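Local coordinates for protein glutathione S-transferase (Ceriporiopsis subvermispora, PDB 6J3E) that binds glutathione and probably transfers it to electrophilic substrates, as a serine-type enzyme whose N-terminal domain resembles that of LigE etherases, at residues V4-D9 with V73-S78; S50-I55 with P67-P72. One frame throughout, in Å; residues are numbered along the deposited sequence.

Contact 1. Residues V4-D9 with V73-S78; sequences VIQFYD and VIHDPS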
loop_
_atom_site.group_PDB
_atom_site.type_symbol
_atom_site.label_atom_id
_atom_site.label_comp_id
_atom_site.label_asym_id
_atom_site.label_seq_id
_atom_site.Cartn_x
_atom_site.Cartn_y
_atom_site.Cartn_z
ATOM N N VAL A 4 -14.861 -16.472 -28.525
ATOM C CA VAL A 4 -13.985 -15.460 -27.943
ATOM C C VAL A 4 -14.006 -15.542 -26.423
ATOM O O VAL A 4 -14.766 -16.328 -25.843
ATOM C CB VAL A 4 -14.396 -14.058 -28.401
ATOM C CG1 VAL A 4 -14.434 -13.996 -29.912
ATOM C CG2 VAL A 4 -15.733 -13.723 -27.808
ATOM N N ILE A 5 -13.163 -14.729 -25.774
ATOM C CA ILE A 5 -13.163 -14.638 -24.313
ATOM C C ILE A 5 -14.568 -14.372 -23.802
ATOM O O ILE A 5 -15.269 -13.475 -24.284
ATOM C CB ILE A 5 -12.220 -13.528 -23.838
ATOM C CG1 ILE A 5 -10.782 -13.883 -24.150
ATOM C CG2 ILE A 5 -12.344 -13.329 -22.317
ATOM C CD1 ILE A 5 -10.168 -14.726 -23.071
ATOM N N GLN A 6 -14.974 -15.129 -22.797
ATOM C CA GLN A 6 -16.218 -14.869 -22.105
ATOM C C GLN A 6 -15.915 -14.067 -20.843
ATOM O O GLN A 6 -15.010 -14.420 -20.075
ATOM C CB GLN A 6 -16.925 -16.181 -21.793
ATOM C CG GLN A 6 -17.171 -16.996 -23.043
ATOM C CD GLN A 6 -18.255 -18.017 -22.845
ATOM O OE1 GLN A 6 -19.329 -17.926 -23.449
ATOM N NE2 GLN A 6 -17.993 -18.998 -21.978
ATOM N N PHE A 7 -16.649 -12.974 -20.653
ATOM C CA PHE A 7 -16.374 -11.996 -19.603
ATOM C C PHE A 7 -17.645 -11.801 -18.800
ATOM O O PHE A 7 -18.629 -11.272 -19.322
ATOM C CB PHE A 7 -15.907 -10.670 -20.199
ATOM C CG PHE A 7 -15.875 -9.525 -19.221
ATOM C CD1 PHE A 7 -15.221 -9.641 -18.007
ATOM C CD2 PHE A 7 -16.458 -8.305 -19.544
ATOM C CE1 PHE A 7 -15.175 -8.567 -17.123
ATOM C CE2 PHE A 7 -16.415 -7.237 -18.669
ATOM C CZ PHE A 7 -15.769 -7.365 -17.458
ATOM N N TYR A 8 -17.624 -12.206 -17.538
ATOM C CA TYR A 8 -18.816 -12.184 -16.702
ATOM C C TYR A 8 -18.849 -10.906 -15.878
ATOM O O TYR A 8 -17.857 -10.538 -15.239
ATOM C CB TYR A 8 -18.869 -13.428 -15.816
ATOM C CG TYR A 8 -18.921 -14.704 -16.648
ATOM C CD1 TYR A 8 -17.768 -15.234 -17.233
ATOM C CD2 TYR A 8 -20.123 -15.370 -16.868
ATOM C CE1 TYR A 8 -17.814 -16.394 -18.013
ATOM C CE2 TYR A 8 -20.173 -16.532 -17.638
ATOM C CZ TYR A 8 -19.021 -17.037 -18.207
ATOM O OH TYR A 8 -19.081 -18.180 -18.965
ATOM N N ASP A 9 -20.001 -10.246 -15.894
ATOM C CA ASP A 9 -20.172 -8.900 -15.375
ATOM C C ASP A 9 -21.562 -8.818 -14.760
ATOM O O ASP A 9 -22.431 -9.644 -15.044
ATOM C CB ASP A 9 -19.974 -7.871 -16.507
ATOM C CG ASP A 9 -19.697 -6.453 -16.011
ATOM O OD1 ASP A 9 -19.774 -6.176 -14.794
ATOM O OD2 ASP A 9 -19.437 -5.598 -16.879
ATOM N N VAL A 73 -15.002 -12.401 -13.669
ATOM C CA VAL A 73 -14.370 -13.661 -14.037
ATOM C C VAL A 73 -14.310 -13.730 -15.558
ATOM O O VAL A 73 -15.215 -13.246 -16.245
ATOM C CB VAL A 73 -15.133 -14.865 -13.453
ATOM C CG1 VAL A 73 -14.562 -16.158 -13.973
ATOM C CG2 VAL A 73 -15.048 -14.855 -11.943
ATOM N N ILE A 74 -13.244 -14.308 -16.094
ATOM C CA ILE A 74 -13.196 -14.576 -17.526
ATOM C C ILE A 74 -12.974 -16.064 -17.753
ATOM O O ILE A 74 -12.292 -16.736 -16.971
ATOM C CB ILE A 74 -12.115 -13.759 -18.270
ATOM C CG1 ILE A 74 -10.718 -14.079 -17.739
ATOM C CG2 ILE A 74 -12.436 -12.278 -18.214
ATOM C CD1 ILE A 74 -9.616 -13.598 -18.655
ATOM N N HIS A 75 -13.572 -16.583 -18.830
ATOM C CA HIS A 75 -13.244 -17.905 -19.347
ATOM C C HIS A 75 -12.714 -17.768 -20.763
ATOM O O HIS A 75 -13.361 -17.153 -21.623
ATOM C CB HIS A 75 -14.425 -18.874 -19.345
ATOM C CG HIS A 75 -14.099 -20.172 -20.012
ATOM N ND1 HIS A 75 -13.252 -21.099 -19.444
ATOM C CD2 HIS A 75 -14.445 -20.670 -21.224
ATOM C CE1 HIS A 75 -13.108 -22.122 -20.266
ATOM N NE2 HIS A 75 -13.828 -21.890 -21.350
ATOM N N ASP A 76 -11.533 -18.344 -20.992
ATOM C CA ASP A 76 -10.798 -18.241 -22.248
ATOM C C ASP A 76 -10.879 -19.584 -22.952
ATOM O O ASP A 76 -10.088 -20.490 -22.648
ATOM C CB ASP A 76 -9.339 -17.850 -21.991
ATOM C CG ASP A 76 -8.585 -17.528 -23.272
ATOM O OD1 ASP A 76 -9.231 -17.529 -24.345
ATOM O OD2 ASP A 76 -7.362 -17.246 -23.209
ATOM N N PRO A 77 -11.829 -19.778 -23.871
ATOM C CA PRO A 77 -11.932 -21.083 -24.539
ATOM C C PRO A 77 -10.676 -21.431 -25.323
ATOM O O PRO A 77 -10.333 -22.616 -25.441
ATOM C CB PRO A 77 -13.165 -20.916 -25.439
ATOM C CG PRO A 77 -13.242 -19.456 -25.693
ATOM C CD PRO A 77 -12.758 -18.788 -24.445
ATOM N N SER A 78 -9.956 -20.421 -25.826
ATOM C CA SER A 78 -8.657 -20.662 -26.450
ATOM C C SER A 78 -7.728 -21.465 -25.547
ATOM O O SER A 78 -6.830 -22.157 -26.031
ATOM C CB SER A 78 -8.001 -19.329 -26.808
ATOM O OG SER A 78 -6.779 -19.180 -26.102
#

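Contact 2. Residues S50-I55 with P67-P72; sequences SVCKEI and PYYTLP. With EDO (1,2-ethanediol), chain C; EDO (1,2-ethanediol), chain D.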
loop_
_atom_site.group_PDB
_atom_site.type_symbol
_atom_site.label_atom_id
_atom_site.label_comp_id
_atom_site.label_asym_id
_atom_site.label_seq_id
_atom_site.Cartn_x
_atom_site.Cartn_y
_atom_site.Cartn_z
ATOM N N SER A 50 -23.372 -19.488 -8.083
ATOM C CA SER A 50 -23.871 -20.576 -8.912
ATOM C C SER A 50 -23.183 -20.614 -10.269
ATOM O O SER A 50 -22.834 -21.688 -10.767
ATOM C CB SER A 50 -25.379 -20.432 -9.075
ATOM O OG SER A 50 -25.916 -21.599 -9.646
ATOM N N VAL A 51 -22.963 -19.455 -10.882
ATOM C CA VAL A 51 -22.304 -19.449 -12.181
ATOM C C VAL A 51 -20.834 -19.810 -12.036
ATOM O O VAL A 51 -20.248 -20.463 -12.908
ATOM C CB VAL A 51 -22.486 -18.079 -12.851
ATOM C CG1 VAL A 51 -21.419 -17.875 -13.942
ATOM C CG2 VAL A 51 -23.889 -17.933 -13.414
ATOM N N CYS A 52 -20.199 -19.379 -10.948
ATOM C CA CYS A 52 -18.778 -19.678 -10.790
ATOM C C CYS A 52 -18.547 -21.175 -10.692
ATOM O O CYS A 52 -17.570 -21.701 -11.237
ATOM C CB CYS A 52 -18.213 -18.994 -9.553
ATOM S SG CYS A 52 -17.984 -17.218 -9.709
ATOM N N LYS A 53 -19.433 -21.878 -9.990
ATOM C CA LYS A 53 -19.270 -23.315 -9.872
ATOM C C LYS A 53 -19.418 -23.984 -11.230
ATOM O O LYS A 53 -18.631 -24.872 -11.577
ATOM C CB LYS A 53 -20.262 -23.871 -8.856
ATOM C CG LYS A 53 -19.991 -23.342 -7.470
ATOM C CD LYS A 53 -20.283 -24.363 -6.415
ATOM C CE LYS A 53 -19.890 -23.830 -5.051
ATOM N NZ LYS A 53 -18.415 -23.724 -4.905
ATOM N N GLU A 54 -20.381 -23.526 -12.037
ATOM C CA GLU A 54 -20.587 -24.126 -13.354
ATOM C C GLU A 54 -19.339 -24.027 -14.216
ATOM O O GLU A 54 -18.982 -24.983 -14.911
ATOM C CB GLU A 54 -21.774 -23.470 -14.065
ATOM C CG GLU A 54 -23.117 -23.644 -13.344
ATOM C CD GLU A 54 -24.319 -23.348 -14.242
ATOM O OE1 GLU A 54 -25.451 -23.742 -13.864
ATOM O OE2 GLU A 54 -24.129 -22.735 -15.324
ATOM N N ILE A 55 -18.653 -22.882 -14.177
ATOM C CA ILE A 55 -17.510 -22.639 -15.044
ATOM C C ILE A 55 -16.188 -22.926 -14.357
ATOM O O ILE A 55 -15.124 -22.798 -14.989
ATOM C CB ILE A 55 -17.537 -21.200 -15.590
ATOM C CG1 ILE A 55 -17.520 -20.197 -14.444
ATOM C CG2 ILE A 55 -18.790 -20.962 -16.431
ATOM C CD1 ILE A 55 -17.458 -18.781 -14.935
ATOM N N PRO A 67 -16.228 -20.842 0.553
ATOM C CA PRO A 67 -15.649 -20.001 -0.502
ATOM C C PRO A 67 -16.583 -18.868 -0.916
ATOM O O PRO A 67 -17.794 -19.054 -1.048
ATOM C CB PRO A 67 -15.423 -20.989 -1.656
ATOM C CG PRO A 67 -16.343 -22.124 -1.370
ATOM C CD PRO A 67 -16.354 -22.244 0.120
ATOM N N TYR A 68 -15.999 -17.691 -1.150
ATOM C CA TYR A 68 -16.733 -16.485 -1.535
ATOM C C TYR A 68 -16.415 -16.172 -2.993
ATOM O O TYR A 68 -15.253 -15.943 -3.345
ATOM C CB TYR A 68 -16.352 -15.315 -0.626
ATOM C CG TYR A 68 -17.184 -14.049 -0.747
ATOM C CD1 TYR A 68 -18.402 -13.925 -0.072
ATOM C CD2 TYR A 68 -16.719 -12.947 -1.479
ATOM C CE1 TYR A 68 -19.157 -12.763 -0.159
ATOM C CE2 TYR A 68 -17.469 -11.774 -1.563
ATOM C CZ TYR A 68 -18.687 -11.693 -0.900
ATOM O OH TYR A 68 -19.436 -10.547 -0.979
ATOM N N TYR A 69 -17.441 -16.155 -3.833
ATOM C CA TYR A 69 -17.266 -15.933 -5.258
ATOM C C TYR A 69 -17.663 -14.512 -5.637
ATOM O O TYR A 69 -18.692 -13.999 -5.186
ATOM C CB TYR A 69 -18.088 -16.941 -6.049
ATOM C CG TYR A 69 -17.628 -18.380 -5.898
ATOM C CD1 TYR A 69 -16.606 -18.890 -6.685
ATOM C CD2 TYR A 69 -18.230 -19.231 -4.979
ATOM C CE1 TYR A 69 -16.198 -20.204 -6.570
ATOM C CE2 TYR A 69 -17.816 -20.544 -4.846
ATOM C CZ TYR A 69 -16.814 -21.026 -5.649
ATOM O OH TYR A 69 -16.408 -22.337 -5.528
ATOM N N THR A 70 -16.838 -13.887 -6.476
ATOM C CA THR A 70 -17.044 -12.530 -6.959
ATOM C C THR A 70 -16.766 -12.459 -8.452
ATOM O O THR A 70 -16.072 -13.306 -9.028
ATOM C CB THR A 70 -16.119 -11.517 -6.262
ATOM O OG1 THR A 70 -14.750 -11.948 -6.403
ATOM C CG2 THR A 70 -16.479 -11.378 -4.801
ATOM N N LEU A 71 -17.287 -11.406 -9.066
ATOM C CA LEU A 71 -16.896 -11.035 -10.417
ATOM C C LEU A 71 -15.953 -9.843 -10.304
ATOM O O LEU A 71 -15.938 -9.173 -9.269
ATOM C CB LEU A 71 -18.129 -10.711 -11.256
ATOM C CG LEU A 71 -19.084 -11.905 -11.303
ATOM C CD1 LEU A 71 -20.223 -11.641 -12.282
ATOM C CD2 LEU A 71 -18.279 -13.162 -11.669
ATOM N N PRO A 72 -15.152 -9.569 -11.347
ATOM C CA PRO A 72 -15.082 -10.188 -12.677
ATOM C C PRO A 72 -14.544 -11.618 -12.699
ATOM O O PRO A 72 -13.729 -11.989 -11.853
ATOM C CB PRO A 72 -14.118 -9.265 -13.427
ATOM C CG PRO A 72 -13.223 -8.734 -12.354
ATOM C CD PRO A 72 -14.138 -8.509 -11.190
HETATM C C1 EDO C . -21.264 -14.643 -2.727
HETATM O O1 EDO C . -21.215 -14.615 -4.163
HETATM C C2 EDO C . -21.188 -16.091 -2.245
HETATM O O2 EDO C . -20.196 -16.803 -3.006
HETATM C C1 EDO D . -12.425 -9.248 -7.756
HETATM O O1 EDO D . -13.322 -8.874 -6.697
HETATM C C2 EDO D . -11.255 -8.276 -7.785
HETATM O O2 EDO D . -11.602 -7.158 -8.602
#

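Contact 1. Residues V4-D9 with V73-S78
Ile5, His75 and Val73 bury the most surface where strands 5-9 and 73-76 run antiparallel. Ile5 has CG1 beside its backbone N (chi1 -67°), and chi2 swings CD1 across to the Asp76 carboxylate, 3.2 Å from Asp76 OD1; the two side chains cross obliquely. The other carboxylate oxygen, OD2, is held by the hydroxyls of Tyr92 and Tyr97. The second branch of Ile5, CG2, lies 4.1 Å from Ile74 CB. His75 pairs with Gln6 through two backbone bonds, the straighter running from Gln6 N to His75 O at 2.8 Å. On the sheet face they share with Tyr8 and Val73, the Gln6 and His75 side chains lie side by side and point the same way, the amide turned 69° from the imidazole, while Gln6 OE1 bonds Lys39 and His75 ND1 bonds Thr82. Val73 contributes mainly its carbonyl: its O accepts from Tyr8 N at 2.9 Å, nearly along the C=O axis, and also sits in the plane of the Tyr8 ring, 3.4 Å from Tyr8 CD1 at the ring edge. On the opposite face, Ile74 CG2 meets Phe7 CD1, and the Ile74 side chain also packs on helix 86-96. This antiparallel pairing of two central strands is characteristic of the thioredoxin-like N-terminal domain of glutathione S-transferases.

Contact 2. Residues S50-I55 with P67-P72
The Tyr69 side chain reaches from the loop after strand 66-68 to helix 48-55, meeting Cys52 along its ring and Lys53 at its tip. With CG beside the backbone N, its CB and CD1 are turned toward Cys52. Cys52 CB comes within 3.3 Å of Tyr69 CD1, a tight apolar approach oblique to the ring. The sulfur of Cys52, anti to its own carbonyl carbon, lies beside the same part of the ring, 4.7 Å from the Tyr69 centroid and 57° off the ring normal, an oblique sulfur-aromatic contact. Lys53 comes from the next position on the helix and crosses the tyrosine at about a right angle. Bends at chi2 (-145°) and chi4 (-70°) bring its amine to the ring edge, near the ring plane, where Lys53 NZ donates a short hydrogen bond to Tyr69 OH at 2.5 Å. A charged amine there would probably favour a lowered pKa for the phenol. One 1,2-ethanediol, probably from the crystallisation liquor, bridges the Tyr69 backbone, accepting from Tyr69 N at 2.9 Å through its O2 and donating to Tyr69 O at 2.8 Å through its O1. Its C1 also lies over one face of the Tyr68 ring. Beyond Thr70, whose OG1 bonds Thr60, the chain reaches Leu71 and the cis peptide before Pro72. Tyr68 and Leu71 bind glutathione in another crystal structure of this protein, whereas this one is the apo form; a loop ending in a cis-proline is the hallmark of the glutathione site in the thioredoxin-like domain of these transferases.

Overall arrangement
From the N terminus the chain lays down strand 5-9, crosses helix 22-34 to strand 38-42, which pairs in parallel with 5-9, and then enters helix 48-55. The small hairpin 61-63/66-68 follows, and residues 67-72 return to that helix, closing the short loop of contact 2. Strand 73-76 comes next and pairs with 5-9 as contact 1, closing a longer loop that encloses the shorter one. The two contacts, with centres about 13 Å apart, meet where Tyr8 packs on Ile55 and Phe7 on Pro72. Contact 1 thus joins the two central strands of the sheet, while contact 2 ties helix 48-55 to the glutathione-binding loop leading into the second of them.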